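Local coordinates for SusD superfamily protein (PDB 3NQP), which probably binds glycans at the outer membrane, as a SusD-family partner in nutrient capture and uptake by this gut bacterium, at residues G122-A125 with F126-D130. Sequence-based numbering, arbitrary orientation.
Sequences GLRA and FYYFD
Arg124 and Tyr128 sit one helical turn apart and run side by side in the same direction. The aliphatic part of the arginine does the touching: its CG lies in the plane of the tyrosine ring, at the edge, 3.8 Å from Tyr128 CD2. With CG of Arg124 anti to its own N (chi1 -168°), that carbon is brought beside CD2 and CE2; the chain then leaves the ring, bending at chi3, and the guanidinium plane ends up 68° from the ring plane. Both polar ends find partners elsewhere: Arg124 makes a salt bridge to Asp173 and a hydrogen bond to Asn96, while Tyr128 OH hydrogen-bonds to the carbonyl of Arg141.

The backbone beneath is regular alpha-helix. Phe126 N, Tyr127 N, Tyr128 N and Phe129 N hydrogen-bond to the carbonyls of Gly122, Leu123, Arg124 and Ala125 in turn; Tyr127 N to Leu123 O measures 3.0 Å and is nearly straight, at 167°.

Two of these oxygens also have a ring carbon alongside. Tyr127 CD2 comes 3.3 Å from Leu123 O, and Tyr128 CD2 lies 3.4 Å from Arg124 O, which is near the plane of that ring. The neighbouring Phe126 puts its CD2 4.2 Å above the plane of the Tyr127 ring, offset toward the rim.

All eight touching residues are buried. Helix 110-135 packs among helices 21-37, 89-102 and 163-181, consistent with the TPR-like helical part of the SusD fold. Leu123, Phe126 and Tyr127 meet helix 21-37; Tyr127 also touches 89-102; Arg124 and Tyr128 lie between 89-102 and 163-181; Ala125 and Phe129 pack on 163-181, while the Phe126 ring also reaches Phe379 of strand 377-381.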
loop_
_atom_site.group_PDB
_atom_site.type_symbol
_atom_site.label_atom_id
_atom_site.label_comp_id
_atom_site.label_asym_id
_atom_site.label_seq_id
_atom_site.Cartn_x
_atom_site.Cartn_y
_atom_site.Cartn_z
ATOM N N GLY A 122 17.191 -4.568 -3.597
ATOM C CA GLY A 122 15.766 -4.394 -3.794
ATOM C C GLY A 122 15.115 -3.548 -2.709
ATOM O O GLY A 122 14.256 -2.699 -2.983
ATOM N N LEU A 123 15.461 -3.829 -1.465
ATOM C CA LEU A 123 14.885 -3.136 -0.333
ATOM C C LEU A 123 15.388 -1.718 -0.226
ATOM O O LEU A 123 14.652 -0.828 0.237
ATOM C CB LEU A 123 15.179 -3.897 0.962
ATOM C CG LEU A 123 14.392 -5.192 1.160
ATOM C CD1 LEU A 123 14.858 -5.906 2.474
ATOM C CD2 LEU A 123 12.871 -5.000 1.168
ATOM N N ARG A 124 16.607 -1.459 -0.693
ATOM C CA ARG A 124 17.087 -0.083 -0.658
ATOM C C ARG A 124 16.308 0.755 -1.693
ATOM O O ARG A 124 15.927 1.895 -1.398
ATOM C CB ARG A 124 18.575 0.048 -0.899
ATOM C CG ARG A 124 19.084 1.440 -0.579
ATOM C CD ARG A 124 20.620 1.421 -0.461
ATOM N NE ARG A 124 21.248 1.183 -1.761
ATOM C CZ ARG A 124 22.565 1.132 -1.955
ATOM N NH1 ARG A 124 23.402 1.271 -0.929
ATOM N NH2 ARG A 124 23.050 0.965 -3.171
ATOM N N ALA A 125 16.020 0.172 -2.857
ATOM C CA ALA A 125 15.109 0.781 -3.815
ATOM C C ALA A 125 13.718 1.029 -3.195
ATOM O O ALA A 125 13.092 2.053 -3.426
ATOM C CB ALA A 125 14.948 -0.122 -5.060
ATOM N N PHE A 126 13.208 0.026 -2.492
ATOM C CA PHE A 126 11.891 0.101 -1.909
ATOM C C PHE A 126 11.766 1.310 -0.987
ATOM O O PHE A 126 10.820 2.078 -1.091
ATOM C CB PHE A 126 11.593 -1.183 -1.150
ATOM C CG PHE A 126 10.305 -1.152 -0.408
ATOM C CD1 PHE A 126 9.133 -1.502 -1.041
ATOM C CD2 PHE A 126 10.270 -0.786 0.916
ATOM C CE1 PHE A 126 7.949 -1.483 -0.366
ATOM C CE2 PHE A 126 9.079 -0.762 1.612
ATOM C CZ PHE A 126 7.909 -1.110 0.958
ATOM N N TYR A 127 12.702 1.445 -0.062
ATOM C CA TYR A 127 12.657 2.528 0.880
ATOM C C TYR A 127 12.834 3.862 0.158
ATOM O O TYR A 127 12.098 4.796 0.397
ATOM C CB TYR A 127 13.742 2.377 1.938
ATOM C CG TYR A 127 13.440 1.367 3.037
ATOM C CD1 TYR A 127 12.304 1.478 3.853
ATOM C CD2 TYR A 127 14.316 0.335 3.303
ATOM C CE1 TYR A 127 12.052 0.558 4.902
ATOM C CE2 TYR A 127 14.080 -0.574 4.355
ATOM C CZ TYR A 127 12.975 -0.459 5.150
ATOM O OH TYR A 127 12.796 -1.377 6.181
ATOM N N TYR A 128 13.797 3.947 -0.745
ATOM C CA TYR A 128 14.004 5.225 -1.422
ATOM C C TYR A 128 12.833 5.646 -2.314
ATOM O O TYR A 128 12.652 6.833 -2.561
ATOM C CB TYR A 128 15.338 5.247 -2.188
ATOM C CG TYR A 128 16.489 5.725 -1.302
ATOM C CD1 TYR A 128 16.553 7.044 -0.839
ATOM C CD2 TYR A 128 17.465 4.868 -0.915
ATOM C CE1 TYR A 128 17.592 7.484 -0.001
ATOM C CE2 TYR A 128 18.540 5.298 -0.109
ATOM C CZ TYR A 128 18.600 6.604 0.342
ATOM O OH TYR A 128 19.672 7.009 1.135
ATOM N N PHE A 129 12.047 4.686 -2.797
ATOM C CA PHE A 129 10.892 4.980 -3.655
ATOM C C PHE A 129 9.740 5.560 -2.814
ATOM O O PHE A 129 9.041 6.472 -3.281
ATOM C CB PHE A 129 10.466 3.731 -4.440
ATOM C CG PHE A 129 9.302 3.941 -5.396
ATOM C CD1 PHE A 129 9.274 4.992 -6.287
ATOM C CD2 PHE A 129 8.236 3.039 -5.405
ATOM C CE1 PHE A 129 8.216 5.150 -7.168
ATOM C CE2 PHE A 129 7.177 3.180 -6.266
ATOM C CZ PHE A 129 7.168 4.254 -7.174
ATOM N N ASP A 130 9.539 5.062 -1.592
ATOM C CA ASP A 130 8.629 5.743 -0.646
ATOM C C ASP A 130 9.139 7.183 -0.392
ATOM O O ASP A 130 8.346 8.151 -0.467
ATOM C CB ASP A 130 8.480 4.981 0.656
ATOM C CG ASP A 130 7.344 3.911 0.619
ATOM O OD1 ASP A 130 6.751 3.671 -0.454
ATOM O OD2 ASP A 130 7.088 3.314 1.674
#